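Lipase (PDB 5MAL) hydrolyses triacylglycerols, preferring medium-length acyl chains, along with p-nitrophenyl and naphthyl esters, Tween detergents and palmitoyl-CoA, as a secreted GDSL-family serine esterase. Local coordinates at residues A55-V60 against P117-Q122; A110-T115 against N171-K176; A193-E196 against G200-W203. All coordinates share one frame; numbering follows the deposited sequence.

Interaction 1: A55-V60 against P117-Q122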
ATOM      1  N   ALA A  55      -7.499   5.560  -3.482  1.00 11.10           N
ATOM      2  CA  ALA A  55      -7.577   6.425  -2.311  1.00 13.65           C
ATOM      3  C   ALA A  55      -6.325   7.239  -2.059  1.00 16.55           C
ATOM      4  O   ALA A  55      -5.197   6.734  -2.083  1.00 13.63           O
ATOM      5  CB  ALA A  55      -7.904   5.618  -1.066  1.00 12.52           C
ATOM      6  N   ARG A  56      -6.551   8.524  -1.805  1.00 12.61           N
ATOM      7  CA  ARG A  56      -5.544   9.409  -1.256  1.00 11.70           C
ATOM      8  C   ARG A  56      -5.862   9.585   0.210  1.00 13.66           C
ATOM      9  O   ARG A  56      -6.936   9.175   0.655  1.00 15.72           O
ATOM     10  CB  ARG A  56      -5.553  10.776  -1.946  1.00 14.23           C
ATOM     11  CG  ARG A  56      -4.960  10.822  -3.343  1.00 23.34           C
ATOM     12  CD  ARG A  56      -5.150  12.220  -3.946  1.00 20.13           C
ATOM     13  NE  ARG A  56      -4.269  12.458  -5.087  1.00 30.16           N
ATOM     14  CZ  ARG A  56      -4.418  11.897  -6.286  1.00 37.35           C
ATOM     15  NH1 ARG A  56      -5.418  11.048  -6.513  1.00 31.25           N
ATOM     16  NH2 ARG A  56      -3.561  12.178  -7.262  1.00 33.28           N
ATOM     17  N   THR A  57      -4.958  10.226   0.946  1.00 13.85           N
ATOM     18  CA  THR A  57      -5.202  10.533   2.351  1.00 16.20           C
ATOM     19  C   THR A  57      -6.540  11.261   2.533  1.00 17.72           C
ATOM     20  O   THR A  57      -7.247  11.022   3.507  1.00 16.11           O
ATOM     21  CB  THR A  57      -4.074  11.386   2.955  1.00 16.74           C
ATOM     22  OG1 THR A  57      -3.926  12.587   2.193  1.00 16.06           O
ATOM     23  CG2 THR A  57      -2.745  10.616   2.964  1.00 10.90           C
ATOM     24  N   GLY A  58      -6.878  12.127   1.581  1.00 14.28           N
ATOM     25  CA  GLY A  58      -8.121  12.883   1.624  1.00 14.17           C
ATOM     26  C   GLY A  58      -9.346  12.001   1.476  1.00 20.39           C
ATOM     27  O   GLY A  58     -10.404  12.263   2.052  1.00 17.09           O
ATOM     28  N   ASP A  59      -9.198  10.941   0.695  1.00 17.90           N
ATOM     29  CA  ASP A  59     -10.272   9.981   0.507  1.00 17.02           C
ATOM     30  C   ASP A  59     -10.444   9.144   1.762  1.00 16.03           C
ATOM     31  O   ASP A  59     -11.554   8.751   2.107  1.00 16.17           O
ATOM     32  CB  ASP A  59      -9.983   9.097  -0.699  1.00 15.26           C
ATOM     33  CG  ASP A  59      -9.818   9.904  -1.963  1.00 25.83           C
ATOM     34  OD1 ASP A  59     -10.775  10.626  -2.319  1.00 23.17           O
ATOM     35  OD2 ASP A  59      -8.730   9.856  -2.566  1.00 20.46           O
ATOM     36  N   VAL A  60      -9.338   8.872   2.443  1.00 14.47           N
ATOM     37  CA  VAL A  60      -9.419   8.140   3.693  1.00 15.15           C
ATOM     38  C   VAL A  60     -10.238   8.977   4.680  1.00 13.09           C
ATOM     39  O   VAL A  60     -11.142   8.465   5.347  1.00 17.10           O
ATOM     40  CB  VAL A  60      -8.026   7.816   4.277  1.00 13.95           C
ATOM     41  CG1 VAL A  60      -8.172   7.167   5.629  1.00 13.61           C
ATOM     42  CG2 VAL A  60      -7.252   6.882   3.332  1.00 10.00           C
ATOM     43  N   PRO A 117       4.224  13.941   4.398  1.00 13.53           N
ATOM     44  CA  PRO A 117       4.229  13.732   5.854  1.00 17.83           C
ATOM     45  C   PRO A 117       3.055  14.391   6.577  1.00 18.67           C
ATOM     46  O   PRO A 117       2.468  13.761   7.456  1.00 18.11           O
ATOM     47  CB  PRO A 117       5.547  14.368   6.298  1.00 17.62           C
ATOM     48  CG  PRO A 117       6.421  14.248   5.131  1.00 18.03           C
ATOM     49  CD  PRO A 117       5.545  14.394   3.923  1.00 15.14           C
ATOM     50  N   ALA A 118       2.694  15.616   6.193  1.00 16.68           N
ATOM     51  CA  ALA A 118       1.629  16.326   6.893  1.00 14.99           C
ATOM     52  C   ALA A 118       0.275  15.719   6.588  1.00 14.34           C
ATOM     53  O   ALA A 118      -0.644  15.802   7.405  1.00 17.76           O
ATOM     54  CB  ALA A 118       1.628  17.803   6.533  1.00 16.12           C
ATOM     55  N   GLN A 119       0.146  15.124   5.407  1.00 10.39           N
ATOM     56  CA  GLN A 119      -1.111  14.512   5.030  1.00 13.29           C
ATOM     57  C   GLN A 119      -1.272  13.203   5.763  1.00 13.58           C
ATOM     58  O   GLN A 119      -2.378  12.821   6.115  1.00 15.60           O
ATOM     59  CB  GLN A 119      -1.176  14.291   3.532  1.00 16.04           C
ATOM     60  CG  GLN A 119      -1.099  15.573   2.752  1.00 18.43           C
ATOM     61  CD  GLN A 119      -1.238  15.308   1.295  1.00 15.47           C
ATOM     62  OE1 GLN A 119      -0.459  14.541   0.724  1.00 17.01           O
ATOM     63  NE2 GLN A 119      -2.237  15.919   0.671  1.00 17.97           N
ATOM     64  N   LEU A 120      -0.161  12.512   5.998  1.00 13.47           N
ATOM     65  CA  LEU A 120      -0.221  11.312   6.826  1.00 15.08           C
ATOM     66  C   LEU A 120      -0.667  11.684   8.237  1.00 13.40           C
ATOM     67  O   LEU A 120      -1.522  11.009   8.829  1.00 12.87           O
ATOM     68  CB  LEU A 120       1.125  10.595   6.858  1.00 14.29           C
ATOM     69  CG  LEU A 120       1.582  10.010   5.525  1.00 13.60           C
ATOM     70  CD1 LEU A 120       2.954   9.395   5.702  1.00 14.41           C
ATOM     71  CD2 LEU A 120       0.570   8.981   5.038  1.00 11.30           C
ATOM     72  N   ASP A 121      -0.096  12.764   8.768  1.00 14.02           N
ATOM     73  CA  ASP A 121      -0.492  13.247  10.084  1.00 14.49           C
ATOM     74  C   ASP A 121      -1.991  13.495  10.151  1.00 14.69           C
ATOM     75  O   ASP A 121      -2.624  13.192  11.160  1.00 16.08           O
ATOM     76  CB  ASP A 121       0.266  14.524  10.449  1.00 15.60           C
ATOM     77  CG  ASP A 121       1.663  14.249  10.930  1.00 18.01           C
ATOM     78  OD1 ASP A 121       1.923  13.123  11.414  1.00 18.78           O
ATOM     79  OD2 ASP A 121       2.504  15.166  10.848  1.00 22.34           O
ATOM     80  N   GLN A 122      -2.558  14.044   9.079  1.00 12.96           N
ATOM     81  CA  GLN A 122      -3.994  14.279   9.017  1.00 15.54           C
ATOM     82  C   GLN A 122      -4.760  13.001   9.288  1.00 17.51           C
ATOM     83  O   GLN A 122      -5.685  12.972  10.105  1.00 16.35           O
ATOM     84  CB  GLN A 122      -4.395  14.846   7.658  1.00 17.04           C
ATOM     85  CG  GLN A 122      -4.074  16.306   7.493  1.00 18.76           C
ATOM     86  CD  GLN A 122      -4.609  16.850   6.196  1.00 16.70           C
ATOM     87  OE1 GLN A 122      -4.254  16.375   5.111  1.00 18.62           O
ATOM     88  NE2 GLN A 122      -5.495  17.832   6.292  1.00 19.56           N
TER
HETATM   89  O   HOH W   1      -5.320  14.791   3.298  1.00 17.61           O

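Interaction 2: A110-T115 against N171-K176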
ATOM      1  N   ALA A 110       9.632  14.335  -4.631  1.00 17.72           N
ATOM      2  CA  ALA A 110       9.541  15.623  -3.953  1.00 18.86           C
ATOM      3  C   ALA A 110       8.272  15.650  -3.113  1.00 18.54           C
ATOM      4  O   ALA A 110       8.283  16.132  -1.981  1.00 18.29           O
ATOM      5  CB  ALA A 110       9.552  16.764  -4.946  1.00 17.88           C
ATOM      6  N   TYR A 111       7.187  15.112  -3.669  1.00 16.21           N
ATOM      7  CA  TYR A 111       5.913  15.061  -2.964  1.00 15.51           C
ATOM      8  C   TYR A 111       6.030  14.242  -1.700  1.00 16.37           C
ATOM      9  O   TYR A 111       5.642  14.681  -0.616  1.00 15.67           O
ATOM     10  CB  TYR A 111       4.811  14.471  -3.837  1.00 17.72           C
ATOM     11  CG  TYR A 111       3.438  14.703  -3.248  1.00 17.06           C
ATOM     12  CD1 TYR A 111       2.959  13.920  -2.198  1.00 14.65           C
ATOM     13  CD2 TYR A 111       2.626  15.716  -3.732  1.00 17.73           C
ATOM     14  CE1 TYR A 111       1.705  14.143  -1.653  1.00 15.47           C
ATOM     15  CE2 TYR A 111       1.369  15.938  -3.201  1.00 12.46           C
ATOM     16  CZ  TYR A 111       0.918  15.160  -2.160  1.00 15.29           C
ATOM     17  OH  TYR A 111      -0.333  15.406  -1.637  1.00 22.88           O
ATOM     18  N   ILE A 112       6.539  13.029  -1.862  1.00 13.21           N
ATOM     19  CA  ILE A 112       6.748  12.124  -0.749  1.00 14.32           C
ATOM     20  C   ILE A 112       7.549  12.749   0.377  1.00 15.88           C
ATOM     21  O   ILE A 112       7.168  12.662   1.545  1.00 13.60           O
ATOM     22  CB  ILE A 112       7.474  10.874  -1.212  1.00 11.54           C
ATOM     23  CG1 ILE A 112       6.566  10.064  -2.141  1.00 13.36           C
ATOM     24  CG2 ILE A 112       7.935  10.065  -0.022  1.00 13.77           C
ATOM     25  CD1 ILE A 112       7.314   9.075  -3.023  1.00 10.46           C
ATOM     26  N   GLN A 113       8.671  13.372   0.025  1.00 15.00           N
ATOM     27  CA  GLN A 113       9.592  13.873   1.032  1.00 15.70           C
ATOM     28  C   GLN A 113       9.044  15.118   1.731  1.00 18.64           C
ATOM     29  O   GLN A 113       9.265  15.318   2.924  1.00 20.79           O
ATOM     30  CB  GLN A 113      10.948  14.182   0.392  1.00 14.77           C
ATOM     31  CG  GLN A 113      11.609  12.958  -0.255  1.00 24.03           C
ATOM     32  CD  GLN A 113      12.864  13.298  -1.050  1.00 31.93           C
ATOM     33  OE1 GLN A 113      13.371  14.421  -0.989  1.00 38.13           O
ATOM     34  NE2 GLN A 113      13.370  12.325  -1.802  1.00 26.05           N
ATOM     35  N   GLN A 114       8.306  15.933   0.981  1.00 16.79           N
ATOM     36  CA  GLN A 114       7.924  17.274   1.434  1.00 15.93           C
ATOM     37  C   GLN A 114       6.461  17.394   1.856  1.00 14.65           C
ATOM     38  O   GLN A 114       6.145  17.890   2.945  1.00 16.01           O
ATOM     39  CB  GLN A 114       8.212  18.278   0.322  1.00 15.23           C
ATOM     40  CG  GLN A 114       9.688  18.400  -0.014  1.00 20.69           C
ATOM     41  CD  GLN A 114       9.937  19.078  -1.352  1.00 24.14           C
ATOM     42  OE1 GLN A 114       9.095  19.819  -1.858  1.00 27.78           O
ATOM     43  NE2 GLN A 114      11.100  18.807  -1.943  1.00 30.47           N
ATOM     44  N   THR A 115       5.581  16.931   0.980  1.00 11.36           N
ATOM     45  CA  THR A 115       4.159  17.242   1.046  1.00 10.90           C
ATOM     46  C   THR A 115       3.391  16.169   1.807  1.00 16.12           C
ATOM     47  O   THR A 115       2.472  16.456   2.575  1.00 17.31           O
ATOM     48  CB  THR A 115       3.573  17.380  -0.368  1.00 15.12           C
ATOM     49  OG1 THR A 115       4.455  18.164  -1.189  1.00 15.75           O
ATOM     50  CG2 THR A 115       2.215  18.012  -0.317  1.00 13.30           C
ATOM     51  N   ASN A 171       8.582   4.832   2.305  1.00  9.60           N
ATOM     52  CA  ASN A 171       8.669   3.950   3.469  1.00  9.42           C
ATOM     53  C   ASN A 171       9.398   4.608   4.637  1.00 14.25           C
ATOM     54  O   ASN A 171       9.015   4.428   5.793  1.00 12.47           O
ATOM     55  CB  ASN A 171       9.345   2.639   3.093  1.00 11.01           C
ATOM     56  CG  ASN A 171       8.450   1.775   2.236  1.00 14.49           C
ATOM     57  OD1 ASN A 171       7.224   1.865   2.340  1.00 10.03           O
ATOM     58  ND2 ASN A 171       9.046   0.949   1.374  1.00 11.63           N
ATOM     59  N   ALA A 172      10.446   5.368   4.331  1.00 11.64           N
ATOM     60  CA  ALA A 172      11.156   6.134   5.353  1.00 15.84           C
ATOM     61  C   ALA A 172      10.244   7.189   5.949  1.00 10.26           C
ATOM     62  O   ALA A 172      10.138   7.293   7.162  1.00 13.64           O
ATOM     63  CB  ALA A 172      12.412   6.782   4.775  1.00 16.17           C
ATOM     64  N   VAL A 173       9.580   7.968   5.100  1.00 13.34           N
ATOM     65  CA  VAL A 173       8.676   9.011   5.575  1.00  9.39           C
ATOM     66  C   VAL A 173       7.571   8.407   6.433  1.00 10.51           C
ATOM     67  O   VAL A 173       7.231   8.907   7.505  1.00 13.71           O
ATOM     68  CB  VAL A 173       8.054   9.790   4.408  1.00 13.51           C
ATOM     69  CG1 VAL A 173       6.913  10.663   4.894  1.00 18.40           C
ATOM     70  CG2 VAL A 173       9.115  10.648   3.723  1.00 14.98           C
ATOM     71  N   THR A 174       7.039   7.290   5.967  1.00 10.68           N
ATOM     72  CA  THR A 174       5.897   6.677   6.619  1.00 11.44           C
ATOM     73  C   THR A 174       6.277   5.975   7.912  1.00 12.00           C
ATOM     74  O   THR A 174       5.529   6.032   8.891  1.00 12.62           O
ATOM     75  CB  THR A 174       5.210   5.686   5.668  1.00 11.09           C
ATOM     76  OG1 THR A 174       4.827   6.389   4.490  1.00  8.16           O
ATOM     77  CG2 THR A 174       3.963   5.128   6.303  1.00  9.35           C
ATOM     78  N   ALA A 175       7.431   5.314   7.937  1.00  9.41           N
ATOM     79  CA  ALA A 175       7.843   4.661   9.169  1.00 10.35           C
ATOM     80  C   ALA A 175       8.021   5.705  10.265  1.00 12.94           C
ATOM     81  O   ALA A 175       7.589   5.505  11.396  1.00 14.98           O
ATOM     82  CB  ALA A 175       9.118   3.870   8.968  1.00 10.26           C
ATOM     83  N   LYS A 176       8.630   6.832   9.928  1.00 13.83           N
ATOM     84  CA  LYS A 176       8.821   7.877  10.943  1.00 14.82           C
ATOM     85  C   LYS A 176       7.509   8.560  11.355  1.00 16.54           C
ATOM     86  O   LYS A 176       7.334   8.844  12.538  1.00 15.18           O
ATOM     87  CB  LYS A 176       9.858   8.901  10.472  1.00 20.28           C
ATOM     88  CG  LYS A 176      11.102   8.221   9.927  1.00 23.26           C
ATOM     89  CD  LYS A 176      12.341   9.119   9.881  1.00 36.12           C
ATOM     90  CE  LYS A 176      12.014  10.568   9.571  1.00 36.27           C
ATOM     91  NZ  LYS A 176      13.245  11.265   9.085  1.00 45.75           N
TER

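Interaction 3: A193-E196 against G200-W203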
ATOM      1  N   ALA A 193      11.416  -8.962  -0.615  1.00 11.96           N
ATOM      2  CA  ALA A 193      12.787  -9.157  -1.087  1.00 12.21           C
ATOM      3  C   ALA A 193      12.879 -10.542  -1.709  1.00 13.71           C
ATOM      4  O   ALA A 193      12.481 -11.528  -1.101  1.00 14.14           O
ATOM      5  CB  ALA A 193      13.790  -9.001   0.046  1.00 13.75           C
ATOM      6  N   GLY A 194      13.372 -10.610  -2.938  1.00 15.21           N
ATOM      7  CA  GLY A 194      13.435 -11.878  -3.642  1.00 14.20           C
ATOM      8  C   GLY A 194      12.185 -12.085  -4.462  1.00 12.02           C
ATOM      9  O   GLY A 194      12.054 -13.071  -5.189  1.00 10.77           O
ATOM     10  N   HIS A 195      11.266 -11.128  -4.370  1.00 10.02           N
ATOM     11  CA  HIS A 195       9.988 -11.236  -5.073  1.00 10.22           C
ATOM     12  C   HIS A 195       9.564  -9.924  -5.704  1.00  9.99           C
ATOM     13  O   HIS A 195       8.378  -9.691  -5.932  1.00  8.65           O
ATOM     14  CB  HIS A 195       8.906 -11.734  -4.117  1.00  8.81           C
ATOM     15  CG  HIS A 195       9.194 -13.098  -3.581  1.00 10.58           C
ATOM     16  ND1 HIS A 195       9.076 -14.232  -4.355  1.00 12.29           N
ATOM     17  CD2 HIS A 195       9.641 -13.506  -2.372  1.00 12.90           C
ATOM     18  CE1 HIS A 195       9.418 -15.288  -3.638  1.00 13.51           C
ATOM     19  NE2 HIS A 195       9.771 -14.876  -2.434  1.00 11.35           N
ATOM     20  N   GLU A 196      10.547  -9.084  -5.997  1.00  9.54           N
ATOM     21  CA  GLU A 196      10.302  -7.860  -6.740  1.00  9.50           C
ATOM     22  C   GLU A 196      10.113  -8.198  -8.212  1.00 11.04           C
ATOM     23  O   GLU A 196      10.321  -9.332  -8.625  1.00 10.47           O
ATOM     24  CB  GLU A 196      11.471  -6.893  -6.566  1.00 12.35           C
ATOM     25  CG  GLU A 196      11.914  -6.700  -5.116  1.00 12.11           C
ATOM     26  CD  GLU A 196      13.034  -7.649  -4.688  1.00 15.24           C
ATOM     27  OE1 GLU A 196      13.174  -8.753  -5.258  1.00 12.94           O
ATOM     28  OE2 GLU A 196      13.795  -7.270  -3.769  1.00 19.30           O
ATOM     29  N   GLY A 200      12.674 -12.811 -10.650  1.00 12.79           N
ATOM     30  CA  GLY A 200      12.488 -14.170 -11.135  1.00 16.99           C
ATOM     31  C   GLY A 200      11.363 -14.844 -10.372  1.00 15.74           C
ATOM     32  O   GLY A 200      10.903 -15.930 -10.722  1.00 15.67           O
ATOM     33  N   ALA A 201      10.925 -14.192  -9.305  1.00 11.70           N
ATOM     34  CA  ALA A 201       9.826 -14.712  -8.504  1.00 14.02           C
ATOM     35  C   ALA A 201       8.852 -13.604  -8.108  1.00 11.88           C
ATOM     36  O   ALA A 201       8.549 -13.450  -6.918  1.00  9.85           O
ATOM     37  CB  ALA A 201      10.372 -15.396  -7.256  1.00 12.49           C
ATOM     38  N   PRO A 202       8.350 -12.844  -9.097  1.00 12.15           N
ATOM     39  CA  PRO A 202       7.604 -11.630  -8.755  1.00  9.50           C
ATOM     40  C   PRO A 202       6.332 -11.922  -7.963  1.00 10.60           C
ATOM     41  O   PRO A 202       5.592 -12.861  -8.273  1.00  9.86           O
ATOM     42  CB  PRO A 202       7.280 -11.019 -10.124  1.00 13.32           C
ATOM     43  CG  PRO A 202       7.244 -12.203 -11.056  1.00 14.78           C
ATOM     44  CD  PRO A 202       8.356 -13.089 -10.552  1.00 12.23           C
ATOM     45  N   TRP A 203       6.132 -11.125  -6.915  1.00 10.32           N
ATOM     46  CA  TRP A 203       4.888 -11.091  -6.163  1.00 10.20           C
ATOM     47  C   TRP A 203       4.139  -9.811  -6.455  1.00  9.15           C
ATOM     48  O   TRP A 203       3.214  -9.445  -5.726  1.00  8.85           O
ATOM     49  CB  TRP A 203       5.141 -11.178  -4.667  1.00 11.23           C
ATOM     50  CG  TRP A 203       5.453 -12.540  -4.202  1.00  9.49           C
ATOM     51  CD1 TRP A 203       5.412 -13.705  -4.938  1.00 10.76           C
ATOM     52  CD2 TRP A 203       5.845 -12.908  -2.883  1.00 10.17           C
ATOM     53  NE1 TRP A 203       5.770 -14.765  -4.144  1.00 10.02           N
ATOM     54  CE2 TRP A 203       6.037 -14.306  -2.878  1.00 10.65           C
ATOM     55  CE3 TRP A 203       6.057 -12.191  -1.703  1.00 11.05           C
ATOM     56  CZ2 TRP A 203       6.434 -14.996  -1.735  1.00 11.27           C
ATOM     57  CZ3 TRP A 203       6.460 -12.881  -0.566  1.00 13.44           C
ATOM     58  CH2 TRP A 203       6.644 -14.264  -0.593  1.00 12.02           C
TER

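Interaction 1: A55-V60 against P117-Q122
Thr57 holds OG1 between its backbone N and carbonyl carbon (chi1 57°), and this rotation turns the hydroxyl and the methyl together onto Gln119, whose CG lies beside its own backbone N (chi1 -62°). The two side chains cross at about a right angle, with Thr57 OG1 3.5 Å from Gln119 CB, so the hydroxyl meets the root of the glutamine more closely than its amide, to which it is not bonded. The extended chain carries that amide on to Tyr111, whose OH probably bonds to Gln119 OE1. On its other branch, Thr57 CG2 rests 3.9 Å from Gln119 O and reaches Leu120 CD2 at 4.2 Å.

A water donates to Thr57 OG1 (2.8 Å) and also to Gln122 OE1 (2.6 Å), tying the helices together indirectly, and OG1 is further hydrogen-bonded to Asp83 OD2. One residue before, Arg56 occupies the N-cap position, and its N donates to Asp59 OD2 (2.7 Å) through the anti lone pair of that oxygen. A valine in place of Thr57 would probably cost the water its link to helix 57-64 and Asp83 the hydroxyl bonded to its OD2. The start of helix 57-64 thus meets the second half of helix 98-130, just after its kink, by methyl packing beside a small network of polar atoms: the buried hydroxyl is satisfied by the water and Asp83 while its methyl packs on Gln119 and Leu120.

Interaction 2: A110-T115 against N171-K176
Val173 turns both methyls toward the carbonyl oxygen of Ile112, CG2 approaching Ile112 O to 3.5 Å and CG1 to 3.9 Å. The valine places CG1 anti to its backbone N (chi1 168°) and leaves CG2 beside that N, an orientation that aims the fork of the side chain at helix 98-130. Facing it, Ile112 keeps CG1 beside its own backbone N (chi1 -67°), which leaves CG2 anti to that N and pointing at the valine, and it is this short branch that touches: CG2 of Ile112 lies 4.0 Å from CG2 of Val173. Val173 CG2 also nears Gln113 CA at 4.2 Å, while the Gln113 side chain leaves in another direction and bonds through NE2 to Asp169, in the same helix as Val173.

The contact falls where helix 98-130 carries a wider, pi-type turn, at residues 111-115.

Across the contact, then, methyl groups press on methyl and main chain, with no hydrogen bond between the two segments. The association of helices 98-130 and 159-180 at this point is by van der Waals packing, with the Gln113-Asp169 bond as a polar tie close by.

Interaction 3: A193-E196 against G200-W203
His195 lies flat on the indole of Trp203, in a face-to-face stack whose imidazole and six-membered ring centroids are 3.6 Å apart, with planes only 3° from parallel. The histidine CB continues the overlap, sitting 3.7 Å from the centroid of the five-membered indole ring in a CH-pi contact. Although His195 ND1 comes near Trp203 NE1, the two nitrogens belong to stacked faces and are not hydrogen-bonded. Instead, His195 ND1 donates to Ala201 O at 2.7 Å, a bond lying close to the imidazole plane and in the carbonyl plane, which fixes the rotation of the ring. The same carbonyl receives a CA-H...O contact, with His195 CA 3.2 Å from Ala201 O. In return, Trp203 N donates to His195 O at 2.8 Å along a nearly straight path (169°). Histidine and tryptophan are therefore held by backbone as well as by rings.

Around the stack the turn is braced from within. Gly194 N donates to Glu196 OE1 at 3.0 Å, meeting the carboxylate from above its plane, and Gly194 adopts a positive phi at which a CB would jam against the preceding carbonyl. Ser199, from the short connection between the segments, bonds through OG to Glu196 O and Ala201 N, linking the two.

The whole compact loop follows helix 189-192 and precedes helix 219-232. Trp203 leans on Asn220 and Lys224 of the latter helix and bonds through its backbone to Thr218, about 10 Å between side chains from the inferred active-site residue His216.

Overall arrangement
Interactions 1 and 2 share helix 98-130, which meets helix 57-64 in the first and helix 159-180 in the second. They adjoin, with centres 12 Å apart, and Pro117 of interaction 1 packs on both Ile112 and Val173 of interaction 2. Interaction 1 is buried and combines methyl packing with a water and an aspartate; interaction 2, partly buried, is methyl packing on methyl and on a main-chain carbonyl. Interaction 3 stands apart at the surface, on the other side of the chain's centre from interaction 1, and closes a short loop rather than pairing helices. There, direct hydrogen bonds and an aromatic stack replace the regular secondary structure that supports the other two.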